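Local coordinates for intracellular protein transport protein USO1 (Saccharomyces cerevisiae S288c, PDB 6LSU) that is required for protein transport from the endoplasmic reticulum to the Golgi complex, acting as a dimeric membrane tether with a globular head and a coiled-coil tail, at residues Phe528-Lys533 / Glu537-Thr542; Ala433-Asn438 / Arg443-Lys448. All blocks are in the same frame, centred on the assembly; numbering follows the deposited sequence.

Interaction 1: residues Phe528-Lys533 / Glu537-Thr542; sequences FQQDHK and ELREIT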
ATOM      1  N   PHE A 528       5.902  17.820  18.211  1.00 67.30           N
ATOM      2  CA  PHE A 528       5.777  19.244  18.590  1.00 65.65           C
ATOM      3  C   PHE A 528       4.421  19.783  18.154  1.00 69.31           C
ATOM      4  O   PHE A 528       4.052  20.903  18.599  1.00 77.69           O
ATOM      5  CB  PHE A 528       6.895  20.068  17.954  1.00 63.17           C
ATOM      6  CG  PHE A 528       8.208  19.993  18.671  1.00 62.78           C
ATOM      7  CD1 PHE A 528       8.463  18.977  19.581  1.00 62.64           C
ATOM      8  CD2 PHE A 528       9.215  20.896  18.372  1.00 61.35           C
ATOM      9  CE1 PHE A 528       9.686  18.909  20.234  1.00 67.74           C
ATOM     10  CE2 PHE A 528      10.451  20.781  18.974  1.00 66.94           C
ATOM     11  CZ  PHE A 528      10.680  19.807  19.919  1.00 68.75           C
ATOM     12  N   GLN A 529       3.681  19.044  17.331  1.00 74.65           N
ATOM     13  CA  GLN A 529       2.404  19.586  16.792  1.00 83.71           C
ATOM     14  C   GLN A 529       1.662  20.409  17.860  1.00 97.07           C
ATOM     15  O   GLN A 529       1.367  19.882  18.960  1.00 97.74           O
ATOM     16  CB  GLN A 529       1.546  18.473  16.211  1.00 81.57           C
ATOM     17  CG  GLN A 529       2.017  18.106  14.819  1.00 77.15           C
ATOM     18  CD  GLN A 529       1.319  16.866  14.331  1.00 74.37           C
ATOM     19  OE1 GLN A 529       1.493  15.771  14.876  1.00 78.08           O
ATOM     20  NE2 GLN A 529       0.517  17.040  13.300  1.00 67.90           N
ATOM     21  N   GLN A 530       1.416  21.685  17.540  1.00111.09           N
ATOM     22  CA  GLN A 530       0.659  22.660  18.370  1.00114.83           C
ATOM     23  C   GLN A 530      -0.711  22.056  18.735  1.00113.66           C
ATOM     24  O   GLN A 530      -1.080  22.096  19.936  1.00116.18           O
ATOM     25  CB  GLN A 530       0.540  23.979  17.599  1.00118.62           C
ATOM     26  CG  GLN A 530       1.880  24.670  17.339  1.00120.65           C
ATOM     27  CD  GLN A 530       2.166  25.754  18.351  1.00114.45           C
ATOM     28  OE1 GLN A 530       3.076  25.650  19.175  1.00107.55           O
ATOM     29  NE2 GLN A 530       1.356  26.798  18.318  1.00114.05           N
ATOM     30  N   ASP A 531      -1.408  21.485  17.743  1.00110.47           N
ATOM     31  CA  ASP A 531      -2.749  20.853  17.881  1.00118.77           C
ATOM     32  C   ASP A 531      -2.684  19.610  18.780  1.00118.74           C
ATOM     33  O   ASP A 531      -3.754  19.227  19.302  1.00130.23           O
ATOM     34  CB  ASP A 531      -3.352  20.471  16.522  1.00124.51           C
ATOM     35  CG  ASP A 531      -4.125  21.588  15.838  1.00131.40           C
ATOM     36  OD1 ASP A 531      -4.668  22.462  16.553  1.00137.74           O
ATOM     37  OD2 ASP A 531      -4.181  21.571  14.593  1.00134.98           O
ATOM     38  N   HIS A 532      -1.509  18.991  18.954  1.00117.58           N
ATOM     39  CA  HIS A 532      -1.304  17.831  19.871  1.00115.96           C
ATOM     40  C   HIS A 532      -1.597  18.243  21.323  1.00115.33           C
ATOM     41  O   HIS A 532      -1.274  19.396  21.707  1.00108.94           O
ATOM     42  CB  HIS A 532       0.114  17.240  19.757  1.00115.82           C
ATOM     43  CG  HIS A 532       0.209  15.933  19.037  1.00119.35           C
ATOM     44  ND1 HIS A 532       1.030  14.901  19.480  1.00121.26           N
ATOM     45  CD2 HIS A 532      -0.371  15.494  17.897  1.00120.20           C
ATOM     46  CE1 HIS A 532       0.924  13.877  18.651  1.00125.39           C
ATOM     47  NE2 HIS A 532       0.073  14.217  17.667  1.00123.52           N
ATOM     48  N   LYS A 533      -2.178  17.309  22.082  1.00114.37           N
ATOM     49  CA  LYS A 533      -2.416  17.377  23.551  1.00117.61           C
ATOM     50  C   LYS A 533      -1.089  17.339  24.320  1.00111.57           C
ATOM     51  O   LYS A 533      -0.360  16.311  24.194  1.00100.22           O
ATOM     52  CB  LYS A 533      -3.259  16.179  23.998  1.00132.29           C
ATOM     53  CG  LYS A 533      -2.833  14.826  23.424  1.00141.94           C
ATOM     54  CD  LYS A 533      -3.716  14.313  22.288  1.00142.43           C
ATOM     55  CE  LYS A 533      -3.815  12.801  22.262  1.00136.68           C
ATOM     56  NZ  LYS A 533      -5.224  12.348  22.193  1.00135.30           N
ATOM     57  N   GLU A 537       4.833  20.320  26.958  1.00 80.84           N
ATOM     58  CA  GLU A 537       5.736  19.506  27.806  1.00 74.48           C
ATOM     59  C   GLU A 537       6.855  18.906  26.966  1.00 73.18           C
ATOM     60  O   GLU A 537       7.992  18.830  27.474  1.00 77.22           O
ATOM     61  CB  GLU A 537       5.008  18.336  28.453  1.00 87.25           C
ATOM     62  CG  GLU A 537       5.321  18.164  29.938  1.00 97.98           C
ATOM     63  CD  GLU A 537       4.115  18.383  30.843  1.00112.33           C
ATOM     64  OE1 GLU A 537       4.095  17.792  31.950  1.00124.20           O
ATOM     65  OE2 GLU A 537       3.177  19.136  30.436  1.00110.44           O
ATOM     66  N   LEU A 538       6.540  18.426  25.763  1.00 70.00           N
ATOM     67  CA  LEU A 538       7.505  17.703  24.908  1.00 63.92           C
ATOM     68  C   LEU A 538       8.492  18.742  24.358  1.00 62.63           C
ATOM     69  O   LEU A 538       9.711  18.489  24.359  1.00 64.70           O
ATOM     70  CB  LEU A 538       6.753  16.976  23.789  1.00 65.58           C
ATOM     71  CG  LEU A 538       5.753  15.906  24.220  1.00 70.69           C
ATOM     72  CD1 LEU A 538       4.840  15.536  23.052  1.00 74.32           C
ATOM     73  CD2 LEU A 538       6.463  14.668  24.735  1.00 70.33           C
ATOM     74  N   ARG A 539       7.979  19.878  23.888  1.00 60.13           N
ATOM     75  CA  ARG A 539       8.825  21.014  23.424  1.00 68.25           C
ATOM     76  C   ARG A 539       9.846  21.348  24.516  1.00 67.37           C
ATOM     77  O   ARG A 539      11.078  21.262  24.260  1.00 66.49           O
ATOM     78  CB  ARG A 539       7.939  22.204  23.048  1.00 61.10           C
ATOM     79  CG  ARG A 539       7.171  21.997  21.749  1.00 67.66           C
ATOM     80  CD  ARG A 539       6.085  23.030  21.540  1.00 71.18           C
ATOM     81  NE  ARG A 539       5.507  23.075  20.195  1.00 74.36           N
ATOM     82  CZ  ARG A 539       5.911  23.898  19.210  1.00 79.39           C
ATOM     83  NH1 ARG A 539       6.918  24.732  19.392  1.00 78.34           N
ATOM     84  NH2 ARG A 539       5.300  23.891  18.041  1.00 82.65           N
ATOM     85  N   GLU A 540       9.323  21.607  25.718  1.00 72.16           N
ATOM     86  CA  GLU A 540      10.093  21.989  26.926  1.00 72.61           C
ATOM     87  C   GLU A 540      11.174  20.975  27.236  1.00 64.42           C
ATOM     88  O   GLU A 540      12.242  21.418  27.569  1.00 75.01           O
ATOM     89  CB  GLU A 540       9.162  22.172  28.124  1.00 80.62           C
ATOM     90  CG  GLU A 540       8.402  23.486  28.032  1.00 88.69           C
ATOM     91  CD  GLU A 540       9.251  24.644  27.505  1.00 97.57           C
ATOM     92  OE1 GLU A 540       8.913  25.185  26.385  1.00 94.43           O
ATOM     93  OE2 GLU A 540      10.275  24.976  28.187  1.00 87.39           O
ATOM     94  N   ILE A 541      10.908  19.683  27.138  1.00 62.84           N
ATOM     95  CA  ILE A 541      11.946  18.645  27.409  1.00 64.59           C
ATOM     96  C   ILE A 541      13.072  18.770  26.388  1.00 63.15           C
ATOM     97  O   ILE A 541      14.225  18.452  26.726  1.00 70.01           O
ATOM     98  CB  ILE A 541      11.335  17.218  27.387  1.00 67.70           C
ATOM     99  CG1 ILE A 541      10.351  17.024  28.541  1.00 65.85           C
ATOM    100  CG2 ILE A 541      12.444  16.158  27.399  1.00 63.74           C
ATOM    101  CD1 ILE A 541       9.564  15.742  28.457  1.00 72.13           C
ATOM    102  N   THR A 542      12.740  19.100  25.143  1.00 66.51           N
ATOM    103  CA  THR A 542      13.711  19.084  24.019  1.00 68.92           C
ATOM    104  C   THR A 542      14.547  20.345  24.157  1.00 70.56           C
ATOM    105  O   THR A 542      15.794  20.249  24.036  1.00 70.56           O
ATOM    106  CB  THR A 542      13.033  19.005  22.646  1.00 74.40           C
ATOM    107  OG1 THR A 542      12.262  17.806  22.563  1.00 64.50           O
ATOM    108  CG2 THR A 542      14.051  19.029  21.519  1.00 81.63           C
TER

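Interaction 2: residues Ala433-Asn438 / Arg443-Lys448; sequences AYFMDN and RDFLLK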
ATOM      1  N   ALA A 433       2.773   5.554  14.267  1.00 56.91           N
ATOM      2  CA  ALA A 433       1.577   4.756  14.581  1.00 56.37           C
ATOM      3  C   ALA A 433       1.697   4.348  16.064  1.00 61.82           C
ATOM      4  O   ALA A 433       0.730   4.473  16.909  1.00 55.25           O
ATOM      5  CB  ALA A 433       1.504   3.563  13.671  1.00 61.12           C
ATOM      6  N   TYR A 434       2.902   3.986  16.446  1.00 53.15           N
ATOM      7  CA  TYR A 434       3.209   3.629  17.833  1.00 51.54           C
ATOM      8  C   TYR A 434       2.960   4.770  18.819  1.00 56.95           C
ATOM      9  O   TYR A 434       2.437   4.577  19.953  1.00 53.56           O
ATOM     10  CB  TYR A 434       4.643   3.190  17.859  1.00 51.24           C
ATOM     11  CG  TYR A 434       5.225   3.031  19.224  1.00 56.01           C
ATOM     12  CD1 TYR A 434       4.831   1.993  20.034  1.00 57.56           C
ATOM     13  CD2 TYR A 434       6.283   3.829  19.631  1.00 63.31           C
ATOM     14  CE1 TYR A 434       5.449   1.767  21.249  1.00 61.26           C
ATOM     15  CE2 TYR A 434       6.927   3.606  20.838  1.00 63.36           C
ATOM     16  CZ  TYR A 434       6.493   2.575  21.653  1.00 60.11           C
ATOM     17  OH  TYR A 434       7.056   2.342  22.861  1.00 60.25           O
ATOM     18  N   PHE A 435       3.324   5.984  18.459  1.00 56.81           N
ATOM     19  CA  PHE A 435       3.201   7.107  19.409  1.00 46.35           C
ATOM     20  C   PHE A 435       1.842   7.736  19.231  1.00 46.66           C
ATOM     21  O   PHE A 435       1.445   8.506  20.155  1.00 50.74           O
ATOM     22  CB  PHE A 435       4.247   8.198  19.155  1.00 46.82           C
ATOM     23  CG  PHE A 435       5.638   7.810  19.548  1.00 45.10           C
ATOM     24  CD1 PHE A 435       5.939   7.447  20.847  1.00 49.12           C
ATOM     25  CD2 PHE A 435       6.665   7.831  18.626  1.00 49.00           C
ATOM     26  CE1 PHE A 435       7.226   7.039  21.190  1.00 49.82           C
ATOM     27  CE2 PHE A 435       7.950   7.411  18.964  1.00 45.36           C
ATOM     28  CZ  PHE A 435       8.226   7.023  20.243  1.00 46.97           C
ATOM     29  N   MET A 436       1.161   7.478  18.120  1.00 47.97           N
ATOM     30  CA  MET A 436      -0.074   8.257  17.796  1.00 53.55           C
ATOM     31  C   MET A 436      -1.022   8.276  18.993  1.00 55.03           C
ATOM     32  O   MET A 436      -1.375   7.179  19.473  1.00 67.89           O
ATOM     33  CB  MET A 436      -0.806   7.648  16.601  1.00 56.68           C
ATOM     34  CG  MET A 436      -1.840   8.569  16.080  1.00 61.43           C
ATOM     35  SD  MET A 436      -0.983   9.859  15.225  1.00 73.82           S
ATOM     36  CE  MET A 436      -0.655   8.979  13.682  1.00 68.78           C
ATOM     37  N   ASP A 437      -1.404   9.485  19.422  1.00 56.99           N
ATOM     38  CA  ASP A 437      -2.444   9.780  20.459  1.00 55.14           C
ATOM     39  C   ASP A 437      -2.118   9.142  21.803  1.00 54.45           C
ATOM     40  O   ASP A 437      -3.048   8.831  22.535  1.00 67.11           O
ATOM     41  CB  ASP A 437      -3.807   9.279  20.013  1.00 58.99           C
ATOM     42  CG  ASP A 437      -4.301  10.050  18.821  1.00 66.32           C
ATOM     43  OD1 ASP A 437      -4.168  11.300  18.857  1.00 69.76           O
ATOM     44  OD2 ASP A 437      -4.817   9.397  17.882  1.00 68.65           O
ATOM     45  N   ASN A 438      -0.836   9.024  22.139  1.00 53.32           N
ATOM     46  CA  ASN A 438      -0.343   8.419  23.398  1.00 46.43           C
ATOM     47  C   ASN A 438       0.725   9.335  24.006  1.00 52.35           C
ATOM     48  O   ASN A 438       1.979   9.042  23.916  1.00 55.08           O
ATOM     49  CB  ASN A 438       0.169   7.037  23.058  1.00 48.95           C
ATOM     50  CG  ASN A 438       0.264   6.125  24.245  1.00 55.24           C
ATOM     51  OD1 ASN A 438       0.487   6.589  25.383  1.00 59.73           O
ATOM     52  ND2 ASN A 438       0.142   4.820  23.978  1.00 57.69           N
ATOM     53  N   ARG A 443       6.097  11.238  25.952  1.00 60.02           N
ATOM     54  CA  ARG A 443       6.920  11.736  27.087  1.00 62.16           C
ATOM     55  C   ARG A 443       7.982  10.701  27.546  1.00 63.20           C
ATOM     56  O   ARG A 443       9.158  11.110  27.707  1.00 64.51           O
ATOM     57  CB  ARG A 443       5.981  12.159  28.212  1.00 63.91           C
ATOM     58  CG  ARG A 443       6.681  12.777  29.413  1.00 71.78           C
ATOM     59  CD  ARG A 443       5.680  13.273  30.452  1.00 76.74           C
ATOM     60  NE  ARG A 443       6.271  13.373  31.776  1.00 81.65           N
ATOM     61  CZ  ARG A 443       6.570  12.343  32.576  1.00 88.54           C
ATOM     62  NH1 ARG A 443       6.336  11.095  32.197  1.00 94.82           N
ATOM     63  NH2 ARG A 443       7.111  12.566  33.765  1.00 89.24           N
ATOM     64  N   ASP A 444       7.635   9.424  27.774  1.00 56.76           N
ATOM     65  CA  ASP A 444       8.590   8.464  28.369  1.00 63.31           C
ATOM     66  C   ASP A 444       9.729   8.256  27.366  1.00 60.98           C
ATOM     67  O   ASP A 444      10.913   8.064  27.776  1.00 51.83           O
ATOM     68  CB  ASP A 444       7.898   7.148  28.776  1.00 77.20           C
ATOM     69  CG  ASP A 444       7.055   7.215  30.054  1.00 89.76           C
ATOM     70  OD1 ASP A 444       6.675   8.354  30.496  1.00 94.24           O
ATOM     71  OD2 ASP A 444       6.742   6.129  30.598  1.00 93.79           O
ATOM     72  N   PHE A 445       9.374   8.196  26.082  1.00 62.23           N
ATOM     73  CA  PHE A 445      10.360   7.968  24.992  1.00 59.47           C
ATOM     74  C   PHE A 445      11.401   9.097  25.011  1.00 60.19           C
ATOM     75  O   PHE A 445      12.623   8.762  25.036  1.00 57.90           O
ATOM     76  CB  PHE A 445       9.673   7.921  23.629  1.00 59.96           C
ATOM     77  CG  PHE A 445      10.628   7.867  22.471  1.00 54.37           C
ATOM     78  CD1 PHE A 445      11.411   6.745  22.264  1.00 54.80           C
ATOM     79  CD2 PHE A 445      10.752   8.948  21.600  1.00 54.13           C
ATOM     80  CE1 PHE A 445      12.273   6.667  21.185  1.00 54.98           C
ATOM     81  CE2 PHE A 445      11.626   8.874  20.531  1.00 55.25           C
ATOM     82  CZ  PHE A 445      12.406   7.746  20.345  1.00 54.83           C
ATOM     83  N   LEU A 446      10.948  10.360  24.975  1.00 52.75           N
ATOM     84  CA  LEU A 446      11.851  11.527  24.920  1.00 60.40           C
ATOM     85  C   LEU A 446      12.757  11.510  26.159  1.00 67.39           C
ATOM     86  O   LEU A 446      14.013  11.584  25.962  1.00 65.02           O
ATOM     87  CB  LEU A 446      11.032  12.815  24.849  1.00 62.79           C
ATOM     88  CG  LEU A 446      10.495  13.180  23.471  1.00 63.86           C
ATOM     89  CD1 LEU A 446       9.960  14.592  23.487  1.00 66.95           C
ATOM     90  CD2 LEU A 446      11.577  13.085  22.407  1.00 71.70           C
ATOM     91  N   LEU A 447      12.156  11.395  27.355  1.00 61.97           N
ATOM     92  CA  LEU A 447      12.890  11.318  28.649  1.00 66.93           C
ATOM     93  C   LEU A 447      13.935  10.204  28.627  1.00 57.72           C
ATOM     94  O   LEU A 447      14.972  10.419  29.168  1.00 69.27           O
ATOM     95  CB  LEU A 447      11.917  11.078  29.816  1.00 65.57           C
ATOM     96  CG  LEU A 447      11.076  12.290  30.199  1.00 71.97           C
ATOM     97  CD1 LEU A 447      10.188  11.977  31.401  1.00 72.03           C
ATOM     98  CD2 LEU A 447      11.940  13.523  30.450  1.00 59.33           C
ATOM     99  N   LYS A 448      13.629   9.043  28.067  1.00 65.35           N
ATOM    100  CA  LYS A 448      14.601   7.927  27.952  1.00 72.83           C
ATOM    101  C   LYS A 448      15.692   8.386  26.967  1.00 74.56           C
ATOM    102  O   LYS A 448      16.864   8.194  27.260  1.00 71.89           O
ATOM    103  CB  LYS A 448      13.883   6.634  27.542  1.00 79.52           C
ATOM    104  CG  LYS A 448      14.729   5.362  27.546  1.00 88.56           C
ATOM    105  CD  LYS A 448      14.487   4.436  26.342  1.00101.04           C
ATOM    106  CE  LYS A 448      15.409   4.688  25.148  1.00108.21           C
ATOM    107  NZ  LYS A 448      14.725   4.537  23.829  1.00106.45           N
TER

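Interaction 1: residues Phe528-Lys533 / Glu537-Thr542
The Phe528 ring has the aliphatic stem of Arg539 over one face and the hydroxyl of Thr542 at its edge. Arg539 CG stands 4.0 Å from the ring centroid and 16° off the ring normal, which makes this a CH-pi contact, although the atom is displaced toward the rim. In the plane of the ring, Thr542 OG1 lies 3.6 Å from Phe528 CE1, and Thr542 CB touches Phe528 CZ. The hydroxyl donates to Leu538 O, one turn back; against the ring it makes a packing contact at the edge. The guanidinium of Arg539 has its own two faces occupied: Gln530 OE1 on one, Phe528 CB on the other. Between Gln530 OE1 and Arg539 NH2 the separation is 3.1 Å, yet the angle is poor and the amide and guanidinium planes stand 73° apart, so the oxygen rests over the group without a hydrogen bond.

From CG to NE the Arg539 chain is extended, which carries NE past the ring to the end of helix 514-528. There NE donates to Phe528 O over 3.1 Å, in the carbonyl plane and on a lone pair, while NH2 adds a weak bond to the same oxygen. The NE bond is moderately bent (144°), with the oxygen somewhat out of the guanidinium plane. NH1 turns to Trp589 O, and the Trp589 ring meets that of Phe528 edge-to-face. An alanine in place of Arg539 would probably leave Phe528 O and Trp589 O without the arginine's donors and take the stem from one face of the ring. Helix 577-590 lies alongside this helix-to-helix packing in the head. One buried arginine thus joins two helix ends: its stem serves the ring, and its donors satisfy carbonyl oxygens of both Phe528 and Trp589.

Interaction 2: residues Ala433-Asn438 / Arg443-Lys448
Phe435 and Phe445 carry this contact between the end of helix 421-435 and helix 439-459. Followed outward, Phe445 begins with CB, which lies 3.6 Å from Phe435 CE1. The next atom, CG, makes the closest approach of the pair, 3.4 Å to Phe435 CZ. On one branch of the ring CD2 is 3.5 Å from that same CZ, with CE2 farther along at 3.9 Å from it; on the other, CD1 comes to 3.8 Å from CZ and CE1 has a distant approach of 4.2 Å, so the contact lies on the CB side of the ring and fades toward the tip. Phe435 CZ rests over one face of Phe445, toward its rim, with CE1 beside it against CB and CG. The centroids are 4.8 Å apart and the planes make 48°, a tilt intermediate between a parallel stack and a T-shaped pair. Phe445 reaches this position with CG anti to the backbone N (chi1 173°). On Phe435 itself, Tyr434 CD2 sits over the centre of one face.

Tyr434 ends armadillo repeat 7 and Phe445 lies in repeat 8, so this buried, apolar pair packs at their junction, where a type II beta turn runs from Phe435 to Asn438, the N-cap of helix 439-459. Helix 514-528 packs against the pair through Phe526 on Phe435 and Phe527 on both rings, while Ile409 of helix 404-414 touches Phe445.

In the fold
Interaction 2 comes first along the chain and closes before interaction 1 opens; their centres are 11 Å apart. Each joins a helix end to the next helix: 421-435 to 439-459 in interaction 2, and 514-528 to 535-543 in interaction 1. The two meet directly, with Leu538 CD2 lying 3.7 Å from Leu446 CD1 and Ile541 CD1 3.8 Å from Leu447 CD2, so helix 535-543 packs on helix 439-459. A long, weak ion pair between Lys533 and Asp437 is a further link. Helix 514-528 borders both contacts and ends at Phe528. Together they tie neighbouring helices into the mainly helical globular head, built on armadillo repeats.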